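Local coordinates for protein fatty Acyl-Adenylate Ligase (Escherichia coli, PDB 3PBK) that is a member of the AMP-binding (ANL) enzyme family and is modelled with 5'-O-[(S)-(dodecanoyloxy)(hydroxy)phosphoryl]adenosine in its pocket, at residues E407-G411 / G446-G451; A339-L343 / S419-Y424; L259-K263 / G279-C283; Y39-Q44 / K263-N268. All coordinates share one frame; numbering follows the deposited sequence.

In the fold
Residues 39-44 form the loop between strands 35-39 and 45-50, at the outer end of the nine-stranded mixed sheet. Interaction 4 brings helix 260-267 back to that loop after more than 200 residues. The N-terminal part of the same helix meets helix 277-285 in interaction 3. Interaction 3 starts inside the span of interaction 4 and closes beyond it, so the two cross; they share Lys263 and touch. Further along, 339-343 opens interaction 2, which joins the turn between strands 332-337 and 344-347 to the loop after strand 411-416. Interaction 1 starts inside that span and ends beyond it, so these two also cross. It ties the loop before strand 411-416, and the first residue of that strand, to strand 444-449.

Interaction 1 (E407-G411 / G446-G451); sequences ERVVG and GYLLDG
This contact belongs to the five-stranded antiparallel sheet. Gly411 and Gly446 form a hydrogen-bonded antiparallel pair where strand 411-416 meets strand 444-449. Gly411 N donates to Gly446 O at 3.0 Å, and Gly446 N returns a bond to Gly411 O. Val410 CA adds a CH...O contact to the same Gly446 O. The residues before Gly411 form a loop that lies beside strand 444-449. Arg408 N donates to Leu448 O at 3.2 Å. Tyr447 points its CB at the loop, 3.5 Å from Val409 O. Its ring meets Val410 CG2 and Arg408 CA obliquely. The Arg408 chain bends at chi3 (103°), and one guanidinium face lies over the methyls of Leu449. CD2 of Leu449 is 3.4 Å from Arg408 NH1. Arg408 NE is bonded to Ala370 O, which probably helps fix the group. Glu407 extends across Leu449 at about a right angle. Its OE2 accepts weak bonds from Asp450 N and Gly451 N, in the turn toward strand 452-458. Glu407 OE1 and Asp450 OD1 are 4.1 Å apart. These like charges would probably disfavour a closer approach of the two carboxylates, though the two weak amide bonds may offset this in part.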
loop_
_atom_site.group_PDB
_atom_site.type_symbol
_atom_site.label_atom_id
_atom_site.label_comp_id
_atom_site.label_asym_id
_atom_site.label_seq_id
_atom_site.Cartn_x
_atom_site.Cartn_y
_atom_site.Cartn_z
ATOM N N GLU A 407 -11.911 -17.117 19.073
ATOM C CA GLU A 407 -11.758 -17.441 17.665
ATOM C C GLU A 407 -13.105 -17.412 16.984
ATOM O O GLU A 407 -14.125 -17.747 17.595
ATOM C CB GLU A 407 -11.139 -18.813 17.462
ATOM C CG GLU A 407 -9.644 -18.780 17.452
ATOM C CD GLU A 407 -9.047 -20.056 16.906
ATOM O OE1 GLU A 407 -9.798 -21.056 16.732
ATOM O OE2 GLU A 407 -7.814 -20.043 16.658
ATOM N N ARG A 408 -13.087 -17.003 15.716
ATOM C CA ARG A 408 -14.264 -16.972 14.852
ATOM C C ARG A 408 -15.158 -15.778 15.155
ATOM O O ARG A 408 -16.179 -15.581 14.515
ATOM C CB ARG A 408 -15.043 -18.299 14.894
ATOM C CG ARG A 408 -14.166 -19.520 14.660
ATOM C CD ARG A 408 -14.964 -20.786 14.453
ATOM N NE ARG A 408 -15.015 -21.162 13.038
ATOM C CZ ARG A 408 -14.404 -22.228 12.514
ATOM N NH1 ARG A 408 -13.692 -23.048 13.293
ATOM N NH2 ARG A 408 -14.510 -22.480 11.209
ATOM N N VAL A 409 -14.765 -14.963 16.125
ATOM C CA VAL A 409 -15.515 -13.751 16.411
ATOM C C VAL A 409 -14.896 -12.557 15.686
ATOM O O VAL A 409 -13.719 -12.263 15.871
ATOM C CB VAL A 409 -15.557 -13.480 17.903
ATOM C CG1 VAL A 409 -16.129 -12.114 18.155
ATOM C CG2 VAL A 409 -16.391 -14.530 18.573
ATOM N N VAL A 410 -15.671 -11.879 14.845
ATOM C CA VAL A 410 -15.132 -10.753 14.098
ATOM C C VAL A 410 -15.065 -9.528 14.992
ATOM O O VAL A 410 -15.989 -9.289 15.764
ATOM C CB VAL A 410 -15.985 -10.441 12.873
ATOM C CG1 VAL A 410 -15.446 -9.224 12.140
ATOM C CG2 VAL A 410 -16.036 -11.652 11.951
ATOM N N GLY A 411 -13.962 -8.777 14.898
ATOM C CA GLY A 411 -13.766 -7.549 15.656
ATOM C C GLY A 411 -12.590 -6.734 15.138
ATOM O O GLY A 411 -12.063 -7.028 14.056
ATOM N N GLY A 446 -11.655 -8.431 11.352
ATOM C CA GLY A 446 -11.138 -9.749 11.063
ATOM C C GLY A 446 -11.414 -10.704 12.201
ATOM O O GLY A 446 -12.149 -10.383 13.140
ATOM N N TYR A 447 -10.827 -11.889 12.121
ATOM C CA TYR A 447 -10.988 -12.882 13.168
ATOM C C TYR A 447 -9.815 -13.837 13.054
ATOM O O TYR A 447 -9.151 -13.868 12.012
ATOM C CB TYR A 447 -12.306 -13.626 12.978
ATOM C CG TYR A 447 -12.397 -14.362 11.656
ATOM C CD1 TYR A 447 -12.756 -13.694 10.492
ATOM C CD2 TYR A 447 -12.119 -15.728 11.569
ATOM C CE1 TYR A 447 -12.847 -14.361 9.282
ATOM C CE2 TYR A 447 -12.205 -16.400 10.358
ATOM C CZ TYR A 447 -12.568 -15.705 9.223
ATOM O OH TYR A 447 -12.657 -16.346 8.016
ATOM N N LEU A 448 -9.540 -14.597 14.111
ATOM C CA LEU A 448 -8.516 -15.638 14.032
ATOM C C LEU A 448 -9.135 -17.023 13.863
ATOM O O LEU A 448 -10.258 -17.272 14.289
ATOM C CB LEU A 448 -7.621 -15.636 15.274
ATOM C CG LEU A 448 -6.443 -14.662 15.401
ATOM C CD1 LEU A 448 -5.893 -14.328 14.038
ATOM C CD2 LEU A 448 -6.836 -13.406 16.139
ATOM N N LEU A 449 -8.395 -17.922 13.232
ATOM C CA LEU A 449 -8.749 -19.324 13.244
ATOM C C LEU A 449 -7.435 -20.062 13.258
ATOM O O LEU A 449 -6.624 -19.892 12.357
ATOM C CB LEU A 449 -9.535 -19.709 11.999
ATOM C CG LEU A 449 -10.799 -20.550 12.219
ATOM C CD1 LEU A 449 -11.082 -21.422 11.011
ATOM C CD2 LEU A 449 -10.676 -21.390 13.460
ATOM N N ASP A 450 -7.226 -20.879 14.285
ATOM C CA ASP A 450 -5.961 -21.582 14.485
ATOM C C ASP A 450 -4.818 -20.616 14.276
ATOM O O ASP A 450 -3.849 -20.924 13.589
ATOM C CB ASP A 450 -5.837 -22.790 13.557
ATOM C CG ASP A 450 -7.106 -23.640 13.542
ATOM O OD1 ASP A 450 -7.674 -23.867 14.643
ATOM O OD2 ASP A 450 -7.543 -24.071 12.437
ATOM N N GLY A 451 -4.958 -19.428 14.855
ATOM C CA GLY A 451 -3.863 -18.477 14.937
ATOM C C GLY A 451 -3.579 -17.698 13.675
ATOM O O GLY A 451 -2.710 -16.818 13.664
#

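Interaction 2 (A339-L343 / S419-Y424); sequences AENAL and SLMSGY. With 1ZZ (5'-O-[(S)-(dodecanoyloxy)(hydroxy)phosphoryl]adenosine), chain C.
Glu340 packs its CB and CG on Met421, a selenomethionine, and its carboxylate on Tyr424. CB lies 4.0 Å from Met421 SE, and CG is closer still, at 3.7 Å from SE. The two chains run side by side and point the same way. The Glu340 chain bends at chi2 (82°), which brings the carboxylate up to the phenol of Tyr424. There Tyr424 OH donates to Glu340 OE2 at 2.6 Å. The oxygen is met on its anti side and lies at the edge of the ring, with the carboxylate and ring planes almost perpendicular (89°). Met421 CE lies over one face of the same ring, toward its rim. Ser184 OG also bonds Glu340 OE2, so two hydroxyls hold this buried oxygen. In the backbone, Met421 N donates to Glu340 O at 3.1 Å. Ala339 N, just before, donates to O3 of 5'-O-[(S)-(dodecanoyloxy)(hydroxy)phosphoryl]adenosine at 2.8 Å, and the Leu343 methyls line its acyl chain. Glu340 thus sits one residue from the ligand pocket. Val193 of strand 193-196 touches Glu340, Met421 and Tyr424, while helix 197-211 touches Asn341 and Ser419, and helix 229-241 touches Ala339 and Leu343.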
loop_
_atom_site.group_PDB
_atom_site.type_symbol
_atom_site.label_atom_id
_atom_site.label_comp_id
_atom_site.label_asym_id
_atom_site.label_seq_id
_atom_site.Cartn_x
_atom_site.Cartn_y
_atom_site.Cartn_z
ATOM N N ALA A 339 0.607 1.114 7.323
ATOM C CA ALA A 339 1.731 2.027 7.481
ATOM C C ALA A 339 2.040 2.169 8.950
ATOM O O ALA A 339 3.205 2.289 9.337
ATOM C CB ALA A 339 1.410 3.377 6.873
ATOM N N GLU A 340 0.985 2.126 9.761
ATOM C CA GLU A 340 1.087 2.337 11.196
ATOM C C GLU A 340 1.915 1.256 11.886
ATOM O O GLU A 340 2.124 1.303 13.089
ATOM C CB GLU A 340 -0.304 2.429 11.831
ATOM C CG GLU A 340 -1.059 3.742 11.561
ATOM C CD GLU A 340 -1.768 3.776 10.212
ATOM O OE1 GLU A 340 -1.601 2.823 9.417
ATOM O OE2 GLU A 340 -2.490 4.765 9.944
ATOM N N ASN A 341 2.378 0.282 11.115
ATOM C CA ASN A 341 3.285 -0.745 11.607
ATOM C C ASN A 341 4.488 -0.818 10.669
ATOM O O ASN A 341 5.074 -1.882 10.486
ATOM C CB ASN A 341 2.570 -2.100 11.662
ATOM C CG ASN A 341 3.350 -3.162 12.450
ATOM O OD1 ASN A 341 3.766 -4.183 11.899
ATOM N ND2 ASN A 341 3.536 -2.926 13.746
ATOM N N ALA A 342 4.842 0.328 10.082
ATOM C CA ALA A 342 5.856 0.410 9.026
ATOM C C ALA A 342 5.356 -0.202 7.710
ATOM O O ALA A 342 5.246 0.480 6.704
ATOM C CB ALA A 342 7.175 -0.227 9.469
ATOM N N LEU A 343 5.038 -1.489 7.727
ATOM C CA LEU A 343 4.538 -2.149 6.537
ATOM C C LEU A 343 3.804 -3.455 6.859
ATOM O O LEU A 343 2.578 -3.525 6.759
ATOM C CB LEU A 343 5.691 -2.441 5.594
ATOM C CG LEU A 343 5.400 -2.585 4.102
ATOM C CD1 LEU A 343 6.279 -3.683 3.542
ATOM C CD2 LEU A 343 3.944 -2.882 3.839
ATOM N N SER A 419 7.701 -3.253 15.530
ATOM C CA SER A 419 7.399 -2.544 14.295
ATOM C C SER A 419 6.424 -1.395 14.501
ATOM O O SER A 419 6.420 -0.444 13.736
ATOM C CB SER A 419 6.835 -3.513 13.262
ATOM O OG SER A 419 7.799 -4.492 12.920
ATOM N N LEU A 420 5.599 -1.484 15.536
ATOM C CA LEU A 420 4.572 -0.479 15.785
ATOM C C LEU A 420 5.150 0.929 15.734
ATOM O O LEU A 420 6.253 1.173 16.233
ATOM C CB LEU A 420 3.943 -0.706 17.152
ATOM C CG LEU A 420 2.442 -0.468 17.281
ATOM C CD1 LEU A 420 2.115 -0.014 18.687
ATOM C CD2 LEU A 420 1.986 0.557 16.284
HETATM N N MSE A 421 4.395 1.855 15.146
HETATM C CA MSE A 421 4.817 3.240 15.035
HETATM C C MSE A 421 4.904 3.877 16.406
HETATM O O MSE A 421 4.645 3.232 17.424
HETATM C CB MSE A 421 3.820 4.022 14.206
HETATM C CG MSE A 421 2.482 4.168 14.884
HETATM SE SE MSE A 421 1.282 5.392 13.938
HETATM C CE MSE A 421 -0.265 5.253 15.127
ATOM N N SER A 422 5.267 5.153 16.433
ATOM C CA SER A 422 5.369 5.878 17.687
ATOM C C SER A 422 4.096 6.666 17.901
ATOM O O SER A 422 3.739 7.016 19.030
ATOM C CB SER A 422 6.579 6.800 17.662
ATOM O OG SER A 422 7.767 6.066 17.393
ATOM N N GLY A 423 3.408 6.914 16.791
ATOM C CA GLY A 423 2.174 7.674 16.767
ATOM C C GLY A 423 2.160 8.568 15.543
ATOM O O GLY A 423 3.086 8.547 14.739
ATOM N N TYR A 424 1.102 9.355 15.397
ATOM C CA TYR A 424 1.005 10.298 14.292
ATOM C C TYR A 424 1.749 11.562 14.646
ATOM O O TYR A 424 1.615 12.076 15.750
ATOM C CB TYR A 424 -0.457 10.621 13.946
ATOM C CG TYR A 424 -1.228 9.436 13.418
ATOM C CD1 TYR A 424 -0.887 8.844 12.210
ATOM C CD2 TYR A 424 -2.291 8.902 14.134
ATOM C CE1 TYR A 424 -1.586 7.749 11.734
ATOM C CE2 TYR A 424 -2.997 7.810 13.663
ATOM C CZ TYR A 424 -2.640 7.240 12.467
ATOM O OH TYR A 424 -3.336 6.158 12.009
HETATM P P 1ZZ C . -1.186 0.924 3.813
HETATM C C1 1ZZ C . 10.129 -7.821 -0.216
HETATM N N1 1ZZ C . -5.185 -3.905 3.969
HETATM O O1 1ZZ C . -0.795 -1.844 1.988
HETATM C C2 1ZZ C . 9.128 -7.548 0.874
HETATM N N2 1ZZ C . -3.773 -5.539 3.470
HETATM O O2 1ZZ C . -0.057 -0.242 3.517
HETATM C C3 1ZZ C . 7.748 -7.041 0.466
HETATM N N3 1ZZ C . -7.268 -5.385 3.929
HETATM O O3 1ZZ C . -1.092 1.704 5.196
HETATM C C4 1ZZ C . 6.723 -6.973 1.614
HETATM N N4 1ZZ C . -6.847 -7.608 3.424
HETATM O O4 1ZZ C . -1.162 1.891 2.836
HETATM C C5 1ZZ C . 5.213 -6.909 1.361
HETATM N N5 1ZZ C . -4.560 -8.343 3.015
HETATM O O5 1ZZ C . -2.616 0.214 3.819
HETATM C C6 1ZZ C . 4.478 -6.238 2.492
HETATM O O6 1ZZ C . -4.610 -1.715 4.080
HETATM C C7 1ZZ C . 3.094 -6.682 2.892
HETATM O O7 1ZZ C . -7.436 -2.056 6.174
HETATM C C8 1ZZ C . 2.177 -5.633 3.480
HETATM O O8 1ZZ C . -5.054 -1.415 7.618
HETATM C C9 1ZZ C . 0.798 -5.385 2.852
HETATM C C10 1ZZ C . 0.328 -3.982 2.562
HETATM C C11 1ZZ C . 0.591 -2.775 3.351
HETATM C C12 1ZZ C . -0.242 -1.629 3.017
HETATM C C13 1ZZ C . -3.159 -0.029 5.091
HETATM C C14 1ZZ C . -4.503 -0.766 5.158
HETATM C C15 1ZZ C . -4.931 -1.733 6.277
HETATM C C16 1ZZ C . -6.146 -2.306 5.679
HETATM C C17 1ZZ C . -5.724 -2.560 4.273
HETATM C C18 1ZZ C . -3.903 -4.198 3.759
HETATM C C19 1ZZ C . -5.059 -6.080 3.526
HETATM C C20 1ZZ C . -5.914 -5.129 3.811
HETATM C C21 1ZZ C . -7.692 -6.656 3.717
HETATM C C22 1ZZ C . -5.479 -7.319 3.319
#

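Interaction 3 (L259-K263 / G279-C283); sequences LQWLK and GYELC
Trp261 and Tyr280 form a T-shaped pair between two helices of the AMP-binding fold, 260-267 and 277-285, which are linked through strand 272-275 of the mixed sheet. Trp261 presents its edge to the face of Tyr280. The planes stand at 67°, and the ring centroids of the indole six-membered ring and the phenol are 5.2 Å apart. CH2 of the indole lies over one face of the phenol, toward its rim, 3.8 Å from Tyr280 CE1. Trp261 CG lies anti to the backbone N (chi1 170°), and the six-membered ring reaches across to the second helix. There Trp261 CZ3 lies 3.6 Å from Gly279 O, which sits near the indole plane at its edge. Around the pair, Phe318 and Phe332 meet Tyr280 edge-to-face, and Trp223 and Trp300 meet Trp261 in the same way. Trp261 NE1 bonds Ser273 OG and Tyr280 OH bonds Gly304 O, which probably helps fix the rotation of the rings. No hydrogen bond joins the two segments; the side chains meet mainly by aromatic and apolar contacts. Leu259 CD2 packs beside the end of segment 279-283, near Cys283 O. The Cys283 sulfur meets the indole obliquely, with SG 3.7 Å from Trp261 CE3 and 4.1 Å from Leu262 CG.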
loop_
_atom_site.group_PDB
_atom_site.type_symbol
_atom_site.label_atom_id
_atom_site.label_comp_id
_atom_site.label_asym_id
_atom_site.label_seq_id
_atom_site.Cartn_x
_atom_site.Cartn_y
_atom_site.Cartn_z
ATOM N N LEU A 259 1.441 -6.456 -18.548
ATOM C CA LEU A 259 2.286 -7.616 -18.797
ATOM C C LEU A 259 3.786 -7.324 -18.771
ATOM O O LEU A 259 4.617 -8.235 -18.656
ATOM C CB LEU A 259 1.885 -8.288 -20.107
ATOM C CG LEU A 259 0.754 -9.313 -19.975
ATOM C CD1 LEU A 259 1.289 -10.605 -19.360
ATOM C CD2 LEU A 259 -0.452 -8.771 -19.184
ATOM N N GLN A 260 4.147 -6.056 -18.862
ATOM C CA GLN A 260 5.556 -5.716 -18.789
ATOM C C GLN A 260 6.155 -6.088 -17.422
ATOM O O GLN A 260 7.366 -6.242 -17.277
ATOM C CB GLN A 260 5.772 -4.249 -19.162
ATOM C CG GLN A 260 5.638 -4.008 -20.665
ATOM C CD GLN A 260 6.614 -4.860 -21.482
ATOM O OE1 GLN A 260 7.776 -4.488 -21.666
ATOM N NE2 GLN A 260 6.141 -6.001 -21.979
ATOM N N TRP A 261 5.284 -6.261 -16.434
ATOM C CA TRP A 261 5.673 -6.685 -15.093
ATOM C C TRP A 261 6.132 -8.130 -15.131
ATOM O O TRP A 261 7.204 -8.464 -14.645
ATOM C CB TRP A 261 4.486 -6.512 -14.135
ATOM C CG TRP A 261 4.644 -7.116 -12.787
ATOM C CD1 TRP A 261 5.788 -7.234 -12.081
ATOM C CD2 TRP A 261 3.604 -7.659 -11.962
ATOM N NE1 TRP A 261 5.539 -7.834 -10.875
ATOM C CE2 TRP A 261 4.205 -8.100 -10.778
ATOM C CE3 TRP A 261 2.229 -7.825 -12.120
ATOM C CZ2 TRP A 261 3.472 -8.694 -9.748
ATOM C CZ3 TRP A 261 1.504 -8.414 -11.094
ATOM C CH2 TRP A 261 2.125 -8.840 -9.926
ATOM N N LEU A 262 5.324 -8.992 -15.729
ATOM C CA LEU A 262 5.682 -10.396 -15.818
ATOM C C LEU A 262 6.869 -10.547 -16.758
ATOM O O LEU A 262 7.723 -11.414 -16.552
ATOM C CB LEU A 262 4.500 -11.235 -16.307
ATOM C CG LEU A 262 3.159 -11.040 -15.599
ATOM C CD1 LEU A 262 2.173 -12.096 -16.052
ATOM C CD2 LEU A 262 3.334 -11.083 -14.096
ATOM N N LYS A 263 6.915 -9.708 -17.791
ATOM C CA LYS A 263 8.056 -9.693 -18.691
ATOM C C LYS A 263 9.337 -9.528 -17.882
ATOM O O LYS A 263 10.230 -10.375 -17.907
ATOM C CB LYS A 263 7.935 -8.537 -19.674
ATOM C CG LYS A 263 7.055 -8.808 -20.874
ATOM C CD LYS A 263 7.747 -9.708 -21.889
ATOM C CE LYS A 263 7.574 -9.164 -23.304
ATOM N NZ LYS A 263 6.252 -8.493 -23.500
ATOM N N GLY A 279 -3.390 -5.615 -9.276
ATOM C CA GLY A 279 -2.207 -5.772 -10.098
ATOM C C GLY A 279 -2.226 -7.109 -10.809
ATOM O O GLY A 279 -1.794 -7.235 -11.951
ATOM N N TYR A 280 -2.738 -8.117 -10.115
ATOM C CA TYR A 280 -2.813 -9.468 -10.658
ATOM C C TYR A 280 -3.963 -9.579 -11.638
ATOM O O TYR A 280 -3.832 -10.173 -12.706
ATOM C CB TYR A 280 -2.970 -10.505 -9.534
ATOM C CG TYR A 280 -1.687 -10.784 -8.767
ATOM C CD1 TYR A 280 -0.738 -11.681 -9.250
ATOM C CD2 TYR A 280 -1.420 -10.144 -7.556
ATOM C CE1 TYR A 280 0.444 -11.935 -8.545
ATOM C CE2 TYR A 280 -0.233 -10.391 -6.844
ATOM C CZ TYR A 280 0.687 -11.286 -7.346
ATOM O OH TYR A 280 1.847 -11.532 -6.649
ATOM N N GLU A 281 -5.093 -9.001 -11.268
ATOM C CA GLU A 281 -6.275 -9.055 -12.107
ATOM C C GLU A 281 -6.056 -8.316 -13.422
ATOM O O GLU A 281 -6.374 -8.836 -14.487
ATOM C CB GLU A 281 -7.474 -8.487 -11.357
ATOM C CG GLU A 281 -8.794 -8.738 -12.034
ATOM C CD GLU A 281 -9.172 -7.609 -12.961
ATOM O OE1 GLU A 281 -8.478 -6.562 -12.933
ATOM O OE2 GLU A 281 -10.164 -7.768 -13.710
ATOM N N LEU A 282 -5.503 -7.108 -13.342
ATOM C CA LEU A 282 -5.168 -6.332 -14.527
ATOM C C LEU A 282 -4.476 -7.226 -15.545
ATOM O O LEU A 282 -4.877 -7.282 -16.700
ATOM C CB LEU A 282 -4.240 -5.178 -14.157
ATOM C CG LEU A 282 -4.545 -3.741 -14.605
ATOM C CD1 LEU A 282 -3.247 -3.036 -14.918
ATOM C CD2 LEU A 282 -5.444 -3.682 -15.808
ATOM N N CYS A 283 -3.442 -7.936 -15.109
ATOM C CA CYS A 283 -2.668 -8.820 -15.987
ATOM C C CYS A 283 -3.483 -9.854 -16.753
ATOM O O CYS A 283 -3.465 -9.892 -17.983
ATOM C CB CYS A 283 -1.590 -9.549 -15.192
ATOM S SG CYS A 283 -0.113 -8.576 -14.941
#

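Interaction 4 (Y39-Q44 / K263-N268); sequences YDRRCQ and KLISKN
Tyr39, at the end of strand 35-39, lays its ring against Leu264 of helix 260-267. Leu264 CD2 stands over the centre of one face, 3.9 Å from the ring centroid and 6° off the normal, a CH-pi contact. The two side chains cross at about a right angle. At the far end of the ring, Tyr39 OH lies 3.0 Å from Asn268 OD1, and the phenol and amide planes are 58° apart. Lys267 CE passes near the ring as well, 4.1 Å from Tyr39 CE2. Asp40 next shapes the loop from within. Its OD1 accepts from Arg42 N at 2.6 Å and also from Gln44 N, the two donors reaching it from opposite faces of the carboxylate plane. The bond to Arg42 N makes an Asx turn. The chain then swings back to Cys43, whose side chain points at the helix. Cys43 SG packs 3.9 Å from Lys263 CB and 4.2 Å from Leu264 CB. Lys267 NZ donates to Cys43 O at 3.1 Å, almost straight on to the carbonyl. The Lys267 chain runs extended to its last bend (chi4 90°), where the ammonium turns to that oxygen. Gln44 ends the loop: its N lies at the edge of the Tyr39 ring, and Asp40 N bonds Gln44 O. The arrangement is the turn of a beta hairpin, with an Asx turn within it, packed on a helix flanking the mixed sheet.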
loop_
_atom_site.group_PDB
_atom_site.type_symbol
_atom_site.label_atom_id
_atom_site.label_comp_id
_atom_site.label_asym_id
_atom_site.label_seq_id
_atom_site.Cartn_x
_atom_site.Cartn_y
_atom_site.Cartn_z
ATOM N N TYR A 39 14.016 0.215 -15.068
ATOM C CA TYR A 39 13.693 -0.200 -16.424
ATOM C C TYR A 39 12.606 0.666 -17.033
ATOM O O TYR A 39 11.694 1.094 -16.330
ATOM C CB TYR A 39 13.263 -1.661 -16.435
ATOM C CG TYR A 39 14.418 -2.633 -16.381
ATOM C CD1 TYR A 39 14.995 -2.990 -15.176
ATOM C CD2 TYR A 39 14.939 -3.190 -17.539
ATOM C CE1 TYR A 39 16.054 -3.882 -15.124
ATOM C CE2 TYR A 39 15.999 -4.086 -17.495
ATOM C CZ TYR A 39 16.550 -4.431 -16.285
ATOM O OH TYR A 39 17.609 -5.314 -16.233
ATOM N N ASP A 40 12.709 0.926 -18.338
ATOM C CA ASP A 40 11.685 1.693 -19.055
ATOM C C ASP A 40 10.474 0.813 -19.399
ATOM O O ASP A 40 10.436 -0.353 -19.022
ATOM C CB ASP A 40 12.269 2.405 -20.293
ATOM C CG ASP A 40 12.487 1.467 -21.495
ATOM O OD1 ASP A 40 11.956 0.332 -21.496
ATOM O OD2 ASP A 40 13.189 1.881 -22.456
ATOM N N ARG A 41 9.493 1.361 -20.109
ATOM C CA ARG A 41 8.252 0.626 -20.353
ATOM C C ARG A 41 8.387 -0.496 -21.390
ATOM O O ARG A 41 7.417 -1.195 -21.699
ATOM C CB ARG A 41 7.099 1.572 -20.712
ATOM C CG ARG A 41 7.195 2.197 -22.086
ATOM C CD ARG A 41 5.866 2.828 -22.484
ATOM N NE ARG A 41 6.033 3.799 -23.564
ATOM C CZ ARG A 41 6.489 5.041 -23.395
ATOM N NH1 ARG A 41 6.835 5.472 -22.185
ATOM N NH2 ARG A 41 6.603 5.856 -24.440
ATOM N N ARG A 42 9.593 -0.670 -21.917
ATOM C CA ARG A 42 9.886 -1.793 -22.799
ATOM C C ARG A 42 10.945 -2.705 -22.189
ATOM O O ARG A 42 11.745 -3.310 -22.904
ATOM C CB ARG A 42 10.343 -1.299 -24.168
ATOM C CG ARG A 42 9.220 -0.747 -25.008
ATOM C CD ARG A 42 9.597 -0.688 -26.475
ATOM N NE ARG A 42 8.444 -0.343 -27.303
ATOM C CZ ARG A 42 8.139 0.895 -27.681
ATOM N NH1 ARG A 42 8.910 1.915 -27.317
ATOM N NH2 ARG A 42 7.062 1.112 -28.426
ATOM N N CYS A 43 10.937 -2.798 -20.862
ATOM C CA CYS A 43 11.930 -3.579 -20.123
ATOM C C CYS A 43 13.327 -3.417 -20.682
ATOM O O CYS A 43 13.987 -4.401 -21.030
ATOM C CB CYS A 43 11.548 -5.048 -20.086
ATOM S SG CYS A 43 9.931 -5.247 -19.376
ATOM N N GLN A 44 13.759 -2.164 -20.770
ATOM C CA GLN A 44 15.111 -1.837 -21.178
ATOM C C GLN A 44 15.780 -1.087 -20.039
ATOM O O GLN A 44 15.210 -0.132 -19.504
ATOM C CB GLN A 44 15.081 -0.977 -22.439
ATOM C CG GLN A 44 14.621 -1.729 -23.668
ATOM C CD GLN A 44 15.495 -2.933 -23.943
ATOM O OE1 GLN A 44 16.728 -2.833 -23.922
ATOM N NE2 GLN A 44 14.865 -4.086 -24.184
ATOM N N LYS A 263 6.915 -9.708 -17.791
ATOM C CA LYS A 263 8.056 -9.693 -18.691
ATOM C C LYS A 263 9.337 -9.528 -17.882
ATOM O O LYS A 263 10.230 -10.375 -17.907
ATOM C CB LYS A 263 7.935 -8.537 -19.674
ATOM C CG LYS A 263 7.055 -8.808 -20.874
ATOM C CD LYS A 263 7.747 -9.708 -21.889
ATOM C CE LYS A 263 7.574 -9.164 -23.304
ATOM N NZ LYS A 263 6.252 -8.493 -23.500
ATOM N N LEU A 264 9.407 -8.424 -17.154
ATOM C CA LEU A 264 10.587 -8.092 -16.381
ATOM C C LEU A 264 11.010 -9.265 -15.501
ATOM O O LEU A 264 12.187 -9.630 -15.479
ATOM C CB LEU A 264 10.328 -6.830 -15.553
ATOM C CG LEU A 264 11.515 -5.937 -15.190
ATOM C CD1 LEU A 264 11.920 -6.159 -13.766
ATOM C CD2 LEU A 264 12.683 -6.188 -16.113
ATOM N N ILE A 265 10.062 -9.863 -14.784
ATOM C CA ILE A 265 10.386 -11.009 -13.941
ATOM C C ILE A 265 11.091 -12.077 -14.766
ATOM O O ILE A 265 12.209 -12.472 -14.449
ATOM C CB ILE A 265 9.139 -11.628 -13.277
ATOM C CG1 ILE A 265 8.567 -10.699 -12.214
ATOM C CG2 ILE A 265 9.481 -12.951 -12.629
ATOM C CD1 ILE A 265 7.262 -11.190 -11.643
ATOM N N SER A 266 10.445 -12.532 -15.835
ATOM C CA SER A 266 10.998 -13.594 -16.674
ATOM C C SER A 266 12.336 -13.219 -17.328
ATOM O O SER A 266 13.189 -14.084 -17.564
ATOM C CB SER A 266 9.985 -14.004 -17.740
ATOM O OG SER A 266 10.597 -14.810 -18.727
ATOM N N LYS A 267 12.511 -11.928 -17.606
ATOM C CA LYS A 267 13.716 -11.427 -18.267
ATOM C C LYS A 267 14.975 -11.650 -17.440
ATOM O O LYS A 267 16.005 -12.078 -17.958
ATOM C CB LYS A 267 13.580 -9.932 -18.575
ATOM C CG LYS A 267 14.728 -9.358 -19.398
ATOM C CD LYS A 267 14.726 -7.839 -19.367
ATOM C CE LYS A 267 15.879 -7.250 -20.174
ATOM N NZ LYS A 267 15.519 -6.999 -21.610
ATOM N N ASN A 268 14.892 -11.344 -16.153
ATOM C CA ASN A 268 16.044 -11.434 -15.276
ATOM C C ASN A 268 15.942 -12.596 -14.305
ATOM O O ASN A 268 16.654 -12.631 -13.291
ATOM C CB ASN A 268 16.205 -10.133 -14.487
ATOM C CG ASN A 268 16.620 -8.971 -15.361
ATOM O OD1 ASN A 268 16.541 -7.813 -14.949
ATOM N ND2 ASN A 268 17.070 -9.271 -16.580
#